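Local coordinates for protein regulator of nonsense transcripts 2 (Homo sapiens, PDB 4CEK) that takes part in nonsense-mediated mRNA decay, here represented by the second of its three MIF4G domains, a helical fold that probably serves as a protein-binding scaffold, at residues A[120-123]-A[124-127]; A[188-191]-A[192-196]. All coordinates share one frame; numbering follows the deposited sequence.

Contact 1 of 2, residues A[120-123]-A[124-127]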
ATOM      1  N   ALA A 120       3.495 -23.152  -1.149  1.00 53.64           N
ATOM      2  CA  ALA A 120       2.558 -23.254  -2.266  1.00 52.56           C
ATOM      3  C   ALA A 120       1.645 -22.049  -2.280  1.00 53.11           C
ATOM      4  O   ALA A 120       1.383 -21.450  -3.333  1.00 52.26           O
ATOM      5  CB  ALA A 120       1.696 -24.525  -2.154  1.00 49.42           C
ATOM      6  N   PHE A 121       1.101 -21.762  -1.100  1.00 53.15           N
ATOM      7  CA  PHE A 121       0.112 -20.699  -0.918  1.00 53.73           C
ATOM      8  C   PHE A 121       0.694 -19.354  -1.328  1.00 52.95           C
ATOM      9  O   PHE A 121       0.104 -18.656  -2.142  1.00 50.78           O
ATOM     10  CB  PHE A 121      -0.336 -20.643   0.543  1.00 50.30           C
ATOM     11  CG  PHE A 121      -1.274 -19.540   0.827  1.00 49.79           C
ATOM     12  CD1 PHE A 121      -2.632 -19.681   0.552  1.00 46.32           C
ATOM     13  CD2 PHE A 121      -0.806 -18.331   1.346  1.00 48.75           C
ATOM     14  CE1 PHE A 121      -3.506 -18.632   0.813  1.00 47.79           C
ATOM     15  CE2 PHE A 121      -1.685 -17.291   1.621  1.00 43.48           C
ATOM     16  CZ  PHE A 121      -3.025 -17.434   1.346  1.00 43.42           C
ATOM     17  N   LEU A 122       1.862 -19.021  -0.780  1.00 53.25           N
ATOM     18  CA  LEU A 122       2.526 -17.754  -1.095  1.00 57.03           C
ATOM     19  C   LEU A 122       2.805 -17.661  -2.587  1.00 60.96           C
ATOM     20  O   LEU A 122       2.540 -16.636  -3.200  1.00 63.50           O
ATOM     21  CB  LEU A 122       3.833 -17.574  -0.323  1.00 50.37           C
ATOM     22  CG  LEU A 122       3.757 -17.599   1.210  1.00 50.98           C
ATOM     23  CD1 LEU A 122       5.150 -17.361   1.815  1.00 53.10           C
ATOM     24  CD2 LEU A 122       2.743 -16.617   1.770  1.00 44.22           C
ATOM     25  N   GLN A 123       3.293 -18.740  -3.183  1.00 64.10           N
ATOM     26  CA  GLN A 123       3.612 -18.722  -4.616  1.00 67.78           C
ATOM     27  C   GLN A 123       2.369 -18.576  -5.521  1.00 62.69           C
ATOM     28  O   GLN A 123       2.503 -18.293  -6.706  1.00 61.13           O
ATOM     29  CB  GLN A 123       4.476 -19.933  -5.001  1.00 75.13           C
ATOM     30  CG  GLN A 123       5.915 -19.812  -4.481  1.00 86.03           C
ATOM     31  CD  GLN A 123       6.773 -21.068  -4.672  1.00 95.97           C
ATOM     32  OE1 GLN A 123       6.474 -22.136  -4.128  1.00 95.81           O
ATOM     33  NE2 GLN A 123       7.866 -20.932  -5.430  1.00102.21           N
ATOM     34  N   GLN A 124       1.177 -18.718  -4.944  1.00 57.52           N
ATOM     35  CA  GLN A 124      -0.104 -18.609  -5.674  1.00 58.25           C
ATOM     36  C   GLN A 124      -0.768 -17.210  -5.532  1.00 56.23           C
ATOM     37  O   GLN A 124      -1.625 -16.834  -6.338  1.00 57.46           O
ATOM     38  CB  GLN A 124      -1.041 -19.749  -5.194  1.00 56.74           C
ATOM     39  CG  GLN A 124      -2.538 -19.472  -5.116  1.00 60.93           C
ATOM     40  CD  GLN A 124      -3.000 -18.782  -3.805  1.00 72.51           C
ATOM     41  OE1 GLN A 124      -4.178 -18.425  -3.679  1.00 81.86           O
ATOM     42  NE2 GLN A 124      -2.094 -18.609  -2.833  1.00 62.02           N
ATOM     43  N   LEU A 125      -0.364 -16.457  -4.502  1.00 49.41           N
ATOM     44  CA  LEU A 125      -0.875 -15.123  -4.248  1.00 46.48           C
ATOM     45  C   LEU A 125      -0.907 -14.218  -5.478  1.00 43.31           C
ATOM     46  O   LEU A 125      -1.925 -13.549  -5.702  1.00 38.75           O
ATOM     47  CB  LEU A 125      -0.086 -14.432  -3.111  1.00 48.40           C
ATOM     48  CG  LEU A 125      -0.659 -14.674  -1.714  1.00 47.90           C
ATOM     49  CD1 LEU A 125       0.169 -13.966  -0.649  1.00 43.20           C
ATOM     50  CD2 LEU A 125      -2.130 -14.256  -1.702  1.00 45.75           C
ATOM     51  N   PRO A 126       0.184 -14.200  -6.270  1.00 42.76           N
ATOM     52  CA  PRO A 126       0.239 -13.382  -7.472  1.00 46.17           C
ATOM     53  C   PRO A 126      -0.811 -13.722  -8.510  1.00 49.97           C
ATOM     54  O   PRO A 126      -0.964 -12.962  -9.488  1.00 62.04           O
ATOM     55  CB  PRO A 126       1.629 -13.671  -8.047  1.00 48.00           C
ATOM     56  CG  PRO A 126       2.428 -14.191  -6.904  1.00 46.93           C
ATOM     57  CD  PRO A 126       1.454 -14.915  -6.039  1.00 43.69           C
ATOM     58  N   ASN A 127      -1.508 -14.846  -8.330  1.00 47.45           N
ATOM     59  CA  ASN A 127      -2.618 -15.217  -9.220  1.00 50.57           C
ATOM     60  C   ASN A 127      -3.969 -14.804  -8.706  1.00 47.81           C
ATOM     61  O   ASN A 127      -4.941 -14.972  -9.413  1.00 53.64           O
ATOM     62  CB  ASN A 127      -2.647 -16.728  -9.476  1.00 55.74           C
ATOM     63  CG  ASN A 127      -1.384 -17.235 -10.139  1.00 55.46           C
ATOM     64  OD1 ASN A 127      -0.579 -16.463 -10.642  1.00 62.69           O
ATOM     65  ND2 ASN A 127      -1.204 -18.534 -10.131  1.00 63.76           N
TER
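Phe121 O receives the backbone N-H of Gln124 at 3.0 Å, an i to i+3 bond near the end of helix 110-124. Leu122 O takes the N-H of Leu125 in the same way, at 3.2 Å. In both bonds the donor stands well above the carbonyl plane. The regular i to i+4 bond from Leu125 N to Phe121 O is present but weak. One more turn follows, closed by Asn127 N on Gln124 O at 2.8 Å, so residues 125-127 form a short 3-10 segment.

Gln124 folds its side chain back over this turn. The chain bends at chi2 (-84°), which carries the amide toward the helix. NE2 then lies over one face of the Phe121 ring, nearer its rim than its centre, 3.6 Å from CD1. The ring and amide planes are 45° apart. The ring reaches this place because its CG is anti to the backbone N, chi1 176°. NE2 is also modelled as a hydrogen-bond donor to Phe121 O, but the separation is too short to trust in detail.

Leu122 CD2 meets Leu125 CD1 at 4.4 Å. Both leucines also touch Leu154 of helix 148-159, while the Phe121 ring packs on Ala137 and Asp140 of helix 131-144. Pro126 sets its CD 3.5 Å from Leu122 O. A proline has no N-H to give, so the i+4 bond to that carbonyl cannot form.

The chemistry is that of a tightening turn late in the helix. Phe121 O draws donors from the following turn, and Pro126 bars the next regular bond. Leu122 and Leu125 join the turn to helix 148-159, and Leu125 also to Tyr172 and Leu175 of helix 169-179.

Contact 2 of 2, residues A[188-191]-A[192-196]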
ATOM      1  N   GLU A 188       0.227  -4.587  11.058  1.00 39.30           N
ATOM      2  CA  GLU A 188       1.193  -3.813  11.801  1.00 40.77           C
ATOM      3  C   GLU A 188       2.558  -3.923  11.158  1.00 38.71           C
ATOM      4  O   GLU A 188       3.258  -2.941  11.050  1.00 39.44           O
ATOM      5  CB  GLU A 188       1.359  -4.316  13.239  1.00 49.68           C
ATOM      6  CG  GLU A 188       0.119  -4.773  14.001  1.00 59.14           C
ATOM      7  CD  GLU A 188      -0.717  -3.628  14.479  1.00 70.05           C
ATOM      8  OE1 GLU A 188      -0.339  -2.474  14.153  1.00 71.41           O
ATOM      9  OE2 GLU A 188      -1.739  -3.899  15.167  1.00 78.67           O
ATOM     10  N   ASP A 189       2.964  -5.131  10.795  1.00 37.62           N
ATOM     11  CA  ASP A 189       4.313  -5.366  10.302  1.00 40.18           C
ATOM     12  C   ASP A 189       4.471  -4.786   8.889  1.00 37.39           C
ATOM     13  O   ASP A 189       5.480  -4.146   8.600  1.00 40.84           O
ATOM     14  CB  ASP A 189       4.643  -6.871  10.240  1.00 46.36           C
ATOM     15  CG  ASP A 189       5.114  -7.461  11.588  1.00 52.73           C
ATOM     16  OD1 ASP A 189       4.928  -6.833  12.646  1.00 51.53           O
ATOM     17  OD2 ASP A 189       5.672  -8.586  11.569  1.00 60.33           O
ATOM     18  N   LEU A 190       3.481  -5.026   8.029  1.00 33.46           N
ATOM     19  CA  LEU A 190       3.526  -4.552   6.657  1.00 33.22           C
ATOM     20  C   LEU A 190       3.587  -3.022   6.693  1.00 33.30           C
ATOM     21  O   LEU A 190       4.457  -2.442   6.038  1.00 30.74           O
ATOM     22  CB  LEU A 190       2.338  -5.063   5.818  1.00 31.15           C
ATOM     23  CG  LEU A 190       2.459  -4.819   4.300  1.00 31.54           C
ATOM     24  CD1 LEU A 190       3.754  -5.346   3.689  1.00 30.38           C
ATOM     25  CD2 LEU A 190       1.274  -5.387   3.562  1.00 28.75           C
ATOM     26  N   CYS A 191       2.756  -2.388   7.529  1.00 31.58           N
ATOM     27  CA  CYS A 191       2.704  -0.942   7.551  1.00 33.10           C
ATOM     28  C   CYS A 191       4.025  -0.373   8.016  1.00 37.89           C
ATOM     29  O   CYS A 191       4.523   0.631   7.463  1.00 38.78           O
ATOM     30  CB  CYS A 191       1.580  -0.416   8.421  1.00 31.33           C
ATOM     31  SG  CYS A 191      -0.041  -0.736   7.680  1.00 37.85           S
ATOM     32  N   SER A 192       4.589  -1.023   9.022  1.00 33.57           N
ATOM     33  CA  SER A 192       5.860  -0.616   9.549  1.00 32.90           C
ATOM     34  C   SER A 192       6.942  -0.706   8.516  1.00 28.54           C
ATOM     35  O   SER A 192       7.782   0.191   8.390  1.00 29.43           O
ATOM     36  CB  SER A 192       6.237  -1.484  10.734  1.00 35.15           C
ATOM     37  OG  SER A 192       7.563  -1.157  11.119  1.00 41.04           O
ATOM     38  N   MET A 193       6.933  -1.790   7.769  1.00 29.93           N
ATOM     39  CA  MET A 193       7.884  -1.960   6.653  1.00 32.02           C
ATOM     40  C   MET A 193       7.687  -0.880   5.560  1.00 31.55           C
ATOM     41  O   MET A 193       8.654  -0.348   5.012  1.00 30.22           O
ATOM     42  CB  MET A 193       7.716  -3.360   6.046  1.00 33.72           C
ATOM     43  CG  MET A 193       8.180  -4.503   6.952  1.00 37.41           C
ATOM     44  SD  MET A 193       8.138  -6.096   6.095  1.00 42.40           S
ATOM     45  CE  MET A 193       6.390  -6.451   6.190  1.00 51.38           C
ATOM     46  N   LEU A 194       6.426  -0.563   5.254  1.00 32.00           N
ATOM     47  CA  LEU A 194       6.092   0.339   4.174  1.00 30.56           C
ATOM     48  C   LEU A 194       6.476   1.743   4.596  1.00 31.73           C
ATOM     49  O   LEU A 194       7.096   2.458   3.823  1.00 35.55           O
ATOM     50  CB  LEU A 194       4.608   0.234   3.815  1.00 31.00           C
ATOM     51  CG  LEU A 194       4.200  -0.951   2.930  1.00 30.01           C
ATOM     52  CD1 LEU A 194       2.679  -1.020   2.743  1.00 27.05           C
ATOM     53  CD2 LEU A 194       4.867  -0.849   1.573  1.00 27.83           C
ATOM     54  N   ARG A 195       6.183   2.122   5.840  1.00 32.35           N
ATOM     55  CA  ARG A 195       6.665   3.391   6.404  1.00 32.06           C
ATOM     56  C   ARG A 195       8.174   3.592   6.329  1.00 32.82           C
ATOM     57  O   ARG A 195       8.631   4.687   5.992  1.00 32.61           O
ATOM     58  CB  ARG A 195       6.286   3.540   7.886  1.00 33.95           C
ATOM     59  CG  ARG A 195       4.880   4.039   8.131  1.00 36.82           C
ATOM     60  CD  ARG A 195       4.727   4.647   9.527  1.00 40.61           C
ATOM     61  NE  ARG A 195       5.238   3.726  10.546  1.00 43.00           N
ATOM     62  CZ  ARG A 195       4.562   2.716  11.082  1.00 43.65           C
ATOM     63  NH1 ARG A 195       3.287   2.469  10.739  1.00 43.73           N
ATOM     64  NH2 ARG A 195       5.178   1.959  11.980  1.00 44.07           N
ATOM     65  N   GLY A 196       8.940   2.580   6.735  1.00 31.23           N
ATOM     66  CA  GLY A 196      10.406   2.660   6.716  1.00 31.22           C
ATOM     67  C   GLY A 196      10.957   2.808   5.309  1.00 31.17           C
ATOM     68  O   GLY A 196      11.855   3.599   5.064  1.00 35.59           O
TER
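Met193 lies against the preceding turn of helix 185-203, its methyl CE 3.8 Å from Leu190 CD1. The two side chains cross at about a right angle. A bend at chi3 (-79°) turns CE back along the helix, where it also comes 3.5 Å from Leu190 CA. Met193 CG rests close to Asp189 O. Leu194 makes the second apolar contact: its CD1 meets Leu190 CG at 4.1 Å. Leu190 therefore touches both residues, one turn on.

The backbone bonds are those of a regular alpha helix. Ser192 N, Met193 N, Leu194 N and Arg195 N each donate to the carbonyl oxygen four residues earlier. The Arg195 bond to Cys191 O is 2.8 Å long and nearly straight, 174° at the hydrogen.

The polar side-chain contact is looser. Arg195 bends at chi3 and doubles back, so that Cys191 O lies beneath one face of its guanidinium, 4.0 Å from NH1. Ser192 CA sits under the same face.

The apolar side chains also meet other helices. Met193 and Leu190 touch Phe159 of helix 148-159, and Leu190 and Leu194 touch Phe219 of helix 210-225. With an alanine in place of Met193, CG, SD and CE are gone, which would probably open a gap beside Leu190 and Phe159. The helix is broadly amphipathic: Leu190, Met193 and Leu194 join it to two neighbouring helices of the MIF4G domain, Glu188 and Arg195 lie on another side, and the Arg195 side chain also touches Phe229.

Overall arrangement
Contact 1 and contact 2 belong to one helical MIF4G domain and follow each other along the chain. Their centres are about 21 Å apart, and their nearest atoms about 10 Å, so they do not touch. Contact 1 lies where helix 110-124 passes into the turn before helix 131-144, some 18 Å from the centre of the chain. Contact 2 lies within a continuous helix, nearer that centre at about 10 Å. Helix 148-159 is common to both: Lys153, Leu154 and Leu158 meet residues 120-127, whereas Val155 and Phe159 meet residues 188-196. One helix therefore packs against both regions.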